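Local structure of cytosolic IMP-GMP specific 5'-nucleotidase (Legionella pneumophila subsp. pneumophila, 4OHF) at residues 103-106 and 107-111; 243-247 and 248-252; 359-362 and 363-366. The protein probably removes the 5'-phosphate of selected nucleoside monophosphates such as IMP and GMP, as a magnesium-binding cytosolic nucleotidase of the HAD superfamily. All coordinates share one frame; numbering follows the deposited sequence.

The three contacts follow one another along the chain, each within a single continuous piece of backbone. Contact 1 takes in most of helix 102-109, which lies against the antiparallel sheet, and the two residues that follow it. Contact 2 joins strand 240-243 of the large mixed sheet of the HAD-type core to the short helix 249-252 and lies beside the magnesium site, the side chain of Lys247 about 5 Å from the ion. Contact 3 falls near the end of the long helix 338-367. Centre to centre, contacts 1 and 2 are about 39 Å apart, contacts 1 and 3 about 36 Å, and contacts 2 and 3 about 64 Å. Contacts 1 and 3 are structural packing away from the annotated sites; contacts 2 and 3 also touch different neighbouring subunits.

Contact 1 of 3, residues 103-106 and 107-111; sequences SDQK and KIYRS
The carbonyl oxygen of Asp104 receives two amides: Ile108 N donates to Asp104 O over 3.0 Å, tilted from the carbonyl plane, while Lys107 N reaches the same oxygen in a weak, more bent bond. Lys107 N is itself divided, since it also donates to Ser103 O, which it meets in the plane of that carbonyl. The bond from Tyr109 N to Gln105 O, 3.0 Å, is almost straight, with an N-H...O angle of 176°. The side chains of the same two residues also meet: Gln105 runs extended from its backbone, and its CG comes 4.0 Å from Tyr109 CD1, the amide and ring planes standing 77° apart. Gln105 O lies at the edge of this ring, near its plane, and Ile108 CG2 sits over one face toward the rim.

These bonds run through the short helix 102-109 to its C-terminal end, and the helix packs on the antiparallel sheet through Gln105 and Tyr109, both against Ile90 of strand 90-95. The Tyr109 hydroxyl is hydrogen-bonded to Asp75 and Asn80, which fixes the far end of the ring. Arg110, with positive phi, is the first residue to leave helical geometry; its amide still makes a weak bond to Lys106 O. Within 107-111, the Arg110 guanidinium turns one face to Lys107 O, which stands over its centre.

The two lysines go opposite ways along the helix. Lys107 folds back toward Ser103: it keeps CG beside its own N (chi1 -55°) and bends again at the next bond, laying Lys107 CG 3.2 Å from Ser103 O. Its NZ ends 4.5 Å from Asp104 OD2, beyond salt-bridge distance, although the opposite charges may still attract. Lys106, likewise bent, reaches forward past the end of the helix, with Lys106 CE 3.6 Å from Ser111 O.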
loop_
_atom_site.group_PDB
_atom_site.type_symbol
_atom_site.label_atom_id
_atom_site.label_comp_id
_atom_site.label_asym_id
_atom_site.label_seq_id
_atom_site.Cartn_x
_atom_site.Cartn_y
_atom_site.Cartn_z
ATOM N N SER B 103 3.910 3.841 -33.158
ATOM C CA SER B 103 3.102 2.634 -33.262
ATOM C C SER B 103 3.466 1.597 -32.213
ATOM O O SER B 103 2.613 1.157 -31.442
ATOM C CB SER B 103 3.266 2.015 -34.647
ATOM O OG SER B 103 2.872 2.931 -35.645
ATOM N N ASP B 104 4.735 1.205 -32.193
ATOM C CA ASP B 104 5.200 0.208 -31.242
ATOM C C ASP B 104 5.088 0.674 -29.800
ATOM O O ASP B 104 4.996 -0.143 -28.883
ATOM C CB ASP B 104 6.644 -0.180 -31.550
ATOM C CG ASP B 104 6.780 -0.894 -32.881
ATOM O OD1 ASP B 104 7.902 -1.350 -33.194
ATOM O OD2 ASP B 104 5.768 -0.998 -33.613
ATOM N N GLN B 105 5.092 1.986 -29.598
ATOM C CA GLN B 105 4.976 2.525 -28.251
ATOM C C GLN B 105 3.598 2.182 -27.705
ATOM O O GLN B 105 3.465 1.704 -26.572
ATOM C CB GLN B 105 5.168 4.041 -28.255
ATOM C CG GLN B 105 5.146 4.659 -26.870
ATOM C CD GLN B 105 5.290 6.166 -26.901
ATOM O OE1 GLN B 105 6.331 6.700 -27.311
ATOM N NE2 GLN B 105 4.241 6.867 -26.469
ATOM N N LYS B 106 2.575 2.418 -28.520
ATOM C CA LYS B 106 1.210 2.120 -28.113
ATOM C C LYS B 106 1.000 0.633 -27.910
ATOM O O LYS B 106 0.142 0.226 -27.133
ATOM C CB LYS B 106 0.210 2.662 -29.127
ATOM C CG LYS B 106 -0.262 4.071 -28.783
ATOM C CD LYS B 106 -0.914 4.107 -27.386
ATOM C CE LYS B 106 -1.194 5.533 -26.917
ATOM N NZ LYS B 106 -2.083 6.270 -27.863
ATOM N N LYS B 107 1.790 -0.179 -28.600
ATOM C CA LYS B 107 1.689 -1.623 -28.454
ATOM C C LYS B 107 2.189 -2.016 -27.068
ATOM O O LYS B 107 1.525 -2.766 -26.347
ATOM C CB LYS B 107 2.539 -2.337 -29.507
ATOM C CG LYS B 107 2.241 -1.936 -30.946
ATOM C CD LYS B 107 0.801 -2.236 -31.344
ATOM C CE LYS B 107 0.566 -1.888 -32.804
ATOM N NZ LYS B 107 1.524 -2.616 -33.685
ATOM N N ILE B 108 3.357 -1.485 -26.702
ATOM C CA ILE B 108 3.988 -1.776 -25.418
ATOM C C ILE B 108 3.299 -1.228 -24.168
ATOM O O ILE B 108 3.111 -1.960 -23.193
ATOM C CB ILE B 108 5.453 -1.273 -25.385
ATOM C CG1 ILE B 108 6.250 -1.905 -26.524
ATOM C CG2 ILE B 108 6.101 -1.620 -24.041
ATOM C CD1 ILE B 108 7.733 -1.534 -26.523
ATOM N N TYR B 109 2.922 0.047 -24.181
ATOM C CA TYR B 109 2.308 0.638 -22.996
ATOM C C TYR B 109 0.788 0.653 -22.930
ATOM O O TYR B 109 0.211 0.935 -21.872
ATOM C CB TYR B 109 2.873 2.045 -22.773
ATOM C CG TYR B 109 4.369 2.017 -22.589
ATOM C CD1 TYR B 109 5.226 2.186 -23.673
ATOM C CD2 TYR B 109 4.926 1.699 -21.356
ATOM C CE1 TYR B 109 6.596 2.028 -23.533
ATOM C CE2 TYR B 109 6.295 1.537 -21.206
ATOM C CZ TYR B 109 7.125 1.698 -22.299
ATOM O OH TYR B 109 8.480 1.499 -22.170
ATOM N N ARG B 110 0.141 0.345 -24.049
ATOM C CA ARG B 110 -1.319 0.298 -24.103
ATOM C C ARG B 110 -1.914 1.513 -23.384
ATOM O O ARG B 110 -2.894 1.401 -22.640
ATOM C CB ARG B 110 -1.817 -0.990 -23.436
ATOM C CG ARG B 110 -3.019 -1.625 -24.115
ATOM C CD ARG B 110 -2.601 -2.445 -25.325
ATOM N NE ARG B 110 -1.739 -3.559 -24.937
ATOM C CZ ARG B 110 -1.338 -4.520 -25.767
ATOM N NH1 ARG B 110 -1.719 -4.507 -27.042
ATOM N NH2 ARG B 110 -0.560 -5.498 -25.319
ATOM N N SER B 111 -1.294 2.667 -23.609
ATOM C CA SER B 111 -1.704 3.932 -23.008
ATOM C C SER B 111 -0.615 4.946 -23.331
ATOM O O SER B 111 0.424 4.590 -23.895
ATOM C CB SER B 111 -1.840 3.790 -21.485
ATOM O OG SER B 111 -2.273 5.003 -20.892
#

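Contact 2 of 3, residues 243-247 and 248-252; sequences TLANK and PRFFY. With PO4 (phosphate ion), chain H.
Lys247 runs from the backbone beside Phe250 and Phe251 into the phosphate site of the HAD-type core, where it probably serves as the lysine of HAD motif III. The peptide bond to Pro248 is cis, and Lys247 CB lies beside Pro248 N at this turn. CG, set beside the backbone N (chi1 -67°), comes 3.6 Å from Phe251 CE1 and also flanks Phe250 CB. CD stays near the same ring, close to both Phe251 CE1 and CZ, the chain running obliquely to it. A bend at chi3 then carries CE toward the phosphate, and Lys247 NZ donates to phosphate O4 over 2.8 Å. Leu208 O and Tyr300 OH also bond NZ, with a weak bond to the magnesium ligand Asp23. The phosphate, probably from the crystallisation liquor, is held further by Thr209 OG1 and the backbone N of Asp25 and of Asn210.

On the backbone of the same turn, Phe250 N donates to Asn246 O over 2.9 Å from above the carbonyl plane, leading into the weakly bonded helix 249-252. Asn246 OD1 is 3.7 Å from Arg249 NH1, amide and guanidinium planes being 85° apart. The guanidinium makes a salt bridge with Asp253 and a hydrogen bond with Asn254, both of the second subunit. At the edge of the Phe250 ring, near its plane, lies Ala245 O, 3.3 Å from Phe250 CB.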
loop_
_atom_site.group_PDB
_atom_site.type_symbol
_atom_site.label_atom_id
_atom_site.label_comp_id
_atom_site.label_asym_id
_atom_site.label_seq_id
_atom_site.Cartn_x
_atom_site.Cartn_y
_atom_site.Cartn_z
ATOM N N THR B 243 28.133 16.054 8.365
ATOM C CA THR B 243 28.624 15.064 7.416
ATOM C C THR B 243 27.942 13.690 7.497
ATOM O O THR B 243 27.314 13.356 8.506
ATOM C CB THR B 243 30.119 14.913 7.594
ATOM O OG1 THR B 243 30.393 14.422 8.911
ATOM C CG2 THR B 243 30.786 16.265 7.435
ATOM N N LEU B 244 28.090 12.894 6.434
ATOM C CA LEU B 244 27.436 11.591 6.340
ATOM C C LEU B 244 26.006 11.847 6.829
ATOM O O LEU B 244 25.460 11.125 7.669
ATOM C CB LEU B 244 28.143 10.551 7.213
ATOM C CG LEU B 244 29.368 9.852 6.604
ATOM C CD1 LEU B 244 29.995 8.928 7.639
ATOM C CD2 LEU B 244 28.972 9.055 5.364
ATOM N N ALA B 245 25.415 12.908 6.291
ATOM C CA ALA B 245 24.078 13.321 6.667
ATOM C C ALA B 245 23.053 12.240 6.431
ATOM O O ALA B 245 22.067 12.147 7.147
ATOM C CB ALA B 245 23.691 14.581 5.912
ATOM N N ASN B 246 23.294 11.425 5.421
ATOM C CA ASN B 246 22.382 10.347 5.081
ATOM C C ASN B 246 21.017 10.892 4.617
ATOM O O ASN B 246 19.961 10.512 5.131
ATOM C CB ASN B 246 22.215 9.400 6.278
ATOM C CG ASN B 246 21.660 8.039 5.883
ATOM O OD1 ASN B 246 21.505 7.165 6.728
ATOM N ND2 ASN B 246 21.366 7.851 4.595
ATOM N N LYS B 247 21.056 11.799 3.650
ATOM C CA LYS B 247 19.839 12.348 3.076
ATOM C C LYS B 247 19.340 11.272 2.098
ATOM O O LYS B 247 20.130 10.491 1.561
ATOM C CB LYS B 247 20.156 13.641 2.322
ATOM C CG LYS B 247 20.604 14.787 3.207
ATOM C CD LYS B 247 21.140 15.967 2.381
ATOM C CE LYS B 247 22.441 15.580 1.655
ATOM N NZ LYS B 247 23.020 16.686 0.840
ATOM N N PRO B 248 18.036 11.239 1.819
ATOM C CA PRO B 248 16.986 12.119 2.326
ATOM C C PRO B 248 16.543 11.821 3.751
ATOM O O PRO B 248 15.930 12.675 4.410
ATOM C CB PRO B 248 15.856 11.894 1.332
ATOM C CG PRO B 248 16.003 10.431 1.035
ATOM C CD PRO B 248 17.499 10.280 0.843
ATOM N N ARG B 249 16.841 10.617 4.229
ATOM C CA ARG B 249 16.425 10.223 5.572
ATOM C C ARG B 249 16.763 11.241 6.644
ATOM O O ARG B 249 16.061 11.328 7.654
ATOM C CB ARG B 249 16.984 8.842 5.935
ATOM C CG ARG B 249 16.187 7.706 5.315
ATOM C CD ARG B 249 16.497 6.365 5.953
ATOM N NE ARG B 249 17.813 5.880 5.583
ATOM C CZ ARG B 249 18.264 4.660 5.851
ATOM N NH1 ARG B 249 19.489 4.314 5.461
ATOM N NH2 ARG B 249 17.498 3.790 6.504
ATOM N N PHE B 250 17.823 12.017 6.445
ATOM C CA PHE B 250 18.161 13.035 7.431
ATOM C C PHE B 250 16.955 13.967 7.654
ATOM O O PHE B 250 16.684 14.405 8.770
ATOM C CB PHE B 250 19.329 13.891 6.961
ATOM C CG PHE B 250 19.587 15.101 7.837
ATOM C CD1 PHE B 250 20.554 15.063 8.850
ATOM C CD2 PHE B 250 18.851 16.271 7.666
ATOM C CE1 PHE B 250 20.781 16.168 9.676
ATOM C CE2 PHE B 250 19.066 17.373 8.480
ATOM C CZ PHE B 250 20.039 17.320 9.494
ATOM N N PHE B 251 16.252 14.279 6.574
ATOM C CA PHE B 251 15.109 15.169 6.626
ATOM C C PHE B 251 13.871 14.603 7.319
ATOM O O PHE B 251 13.197 15.319 8.043
ATOM C CB PHE B 251 14.727 15.602 5.207
ATOM C CG PHE B 251 15.794 16.375 4.506
ATOM C CD1 PHE B 251 16.484 15.824 3.431
ATOM C CD2 PHE B 251 16.126 17.656 4.929
ATOM C CE1 PHE B 251 17.490 16.539 2.787
ATOM C CE2 PHE B 251 17.126 18.378 4.298
ATOM C CZ PHE B 251 17.811 17.818 3.221
ATOM N N TYR B 252 13.575 13.324 7.113
ATOM C CA TYR B 252 12.369 12.755 7.708
ATOM C C TYR B 252 12.540 11.639 8.726
ATOM O O TYR B 252 11.597 11.319 9.454
ATOM C CB TYR B 252 11.424 12.268 6.599
ATOM C CG TYR B 252 12.031 11.233 5.677
ATOM C CD1 TYR B 252 12.420 11.570 4.375
ATOM C CD2 TYR B 252 12.198 9.917 6.095
ATOM C CE1 TYR B 252 12.956 10.618 3.512
ATOM C CE2 TYR B 252 12.738 8.949 5.237
ATOM C CZ TYR B 252 13.112 9.313 3.946
ATOM O OH TYR B 252 13.644 8.376 3.096
HETATM P P PO4 H . 26.550 15.888 -0.890
HETATM O O1 PO4 H . 27.392 14.669 -1.020
HETATM O O2 PO4 H . 25.996 16.263 -2.207
HETATM O O3 PO4 H . 27.378 17.009 -0.368
HETATM O O4 PO4 H . 25.425 15.609 0.038
#

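Contact 3 of 3, residues 359-362 and 363-366; sequences VDLC and TRSI
Asp360 O takes two donors from the same face of its plane: Arg364 N at 2.9 Å, and the hydroxyl of Thr363, whose OG1 lies 3.2 Å from Asp360 O. This is the pattern of a helical threonine folding its hydroxyl back to the carbonyl three residues earlier, here near the end of the long helix 338-367. Two residues on it recurs. Ser365 OG donates to Cys362 O over 2.9 Å, while Ile366 N approaches Cys362 O from a shared face at 3.1 Å. The serine can do so because OG stands between its backbone N and carbonyl carbon (chi1 84°). Between the two shared oxygens, Ser365 N makes a nearly straight bond to Leu361 O, with an N-H...O angle of 172°.

Outside this shell of hydrogen bonds, Leu361 packs on Ile377 and Glu376 of helix 374-399. Another face meets the third subunit, where Val359 and Thr363 touch its Ser441 and Cys362 its Met443. Arg364 turns its far end toward Glu368 and Tyr373, bound weakly to both. Its CG passes Asp360 O, and NH1 of Arg364 ends 4.4 Å from Leu361 CD2.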
loop_
_atom_site.group_PDB
_atom_site.type_symbol
_atom_site.label_atom_id
_atom_site.label_comp_id
_atom_site.label_asym_id
_atom_site.label_seq_id
_atom_site.Cartn_x
_atom_site.Cartn_y
_atom_site.Cartn_z
ATOM N N VAL B 359 -12.837 26.084 -40.633
ATOM C CA VAL B 359 -13.850 25.382 -39.840
ATOM C C VAL B 359 -15.230 26.009 -40.070
ATOM O O VAL B 359 -16.199 25.326 -40.408
ATOM C CB VAL B 359 -13.509 25.449 -38.316
ATOM C CG1 VAL B 359 -14.698 24.991 -37.471
ATOM C CG2 VAL B 359 -12.306 24.565 -38.028
ATOM N N ASP B 360 -15.295 27.322 -39.897
ATOM C CA ASP B 360 -16.532 28.066 -40.054
ATOM C C ASP B 360 -17.087 28.040 -41.473
ATOM O O ASP B 360 -18.301 27.924 -41.666
ATOM C CB ASP B 360 -16.317 29.495 -39.542
ATOM C CG ASP B 360 -15.989 29.525 -38.030
ATOM O OD1 ASP B 360 -15.411 30.533 -37.539
ATOM O OD2 ASP B 360 -16.317 28.528 -37.328
ATOM N N LEU B 361 -16.218 28.135 -42.467
ATOM C CA LEU B 361 -16.700 28.079 -43.835
ATOM C C LEU B 361 -17.327 26.711 -44.120
ATOM O O LEU B 361 -18.385 26.621 -44.755
ATOM C CB LEU B 361 -15.569 28.354 -44.826
ATOM C CG LEU B 361 -15.524 29.797 -45.326
ATOM C CD1 LEU B 361 -14.503 29.922 -46.448
ATOM C CD2 LEU B 361 -16.902 30.205 -45.826
ATOM N N CYS B 362 -16.684 25.649 -43.637
ATOM C CA CYS B 362 -17.191 24.295 -43.851
ATOM C C CYS B 362 -18.521 24.038 -43.155
ATOM O O CYS B 362 -19.421 23.413 -43.723
ATOM C CB CYS B 362 -16.162 23.263 -43.395
ATOM S SG CYS B 362 -14.769 23.050 -44.532
ATOM N N THR B 363 -18.656 24.521 -41.927
ATOM C CA THR B 363 -19.905 24.320 -41.200
ATOM C C THR B 363 -21.001 25.216 -41.789
ATOM O O THR B 363 -22.196 24.936 -41.650
ATOM C CB THR B 363 -19.726 24.594 -39.688
ATOM O OG1 THR B 363 -19.695 26.004 -39.447
ATOM C CG2 THR B 363 -18.421 23.999 -39.218
ATOM N N ARG B 364 -20.600 26.302 -42.440
ATOM C CA ARG B 364 -21.592 27.152 -43.066
ATOM C C ARG B 364 -22.136 26.382 -44.262
ATOM O O ARG B 364 -23.349 26.197 -44.380
ATOM C CB ARG B 364 -20.988 28.489 -43.499
ATOM C CG ARG B 364 -21.096 29.554 -42.401
ATOM C CD ARG B 364 -20.348 30.845 -42.740
ATOM N NE ARG B 364 -21.043 31.656 -43.738
ATOM C CZ ARG B 364 -20.560 32.784 -44.256
ATOM N NH1 ARG B 364 -19.369 33.241 -43.874
ATOM N NH2 ARG B 364 -21.276 33.461 -45.156
ATOM N N SER B 365 -21.247 25.896 -45.126
ATOM C CA SER B 365 -21.678 25.141 -46.303
ATOM C C SER B 365 -22.583 23.963 -45.937
ATOM O O SER B 365 -23.456 23.573 -46.712
ATOM C CB SER B 365 -20.470 24.618 -47.087
ATOM O OG SER B 365 -20.004 23.396 -46.550
ATOM N N ILE B 366 -22.371 23.394 -44.755
ATOM C CA ILE B 366 -23.176 22.269 -44.302
ATOM C C ILE B 366 -24.445 22.766 -43.616
ATOM O O ILE B 366 -25.538 22.270 -43.882
ATOM C CB ILE B 366 -22.354 21.383 -43.353
ATOM C CG1 ILE B 366 -21.157 20.805 -44.128
ATOM C CG2 ILE B 366 -23.226 20.285 -42.764
ATOM C CD1 ILE B 366 -20.125 20.083 -43.273
#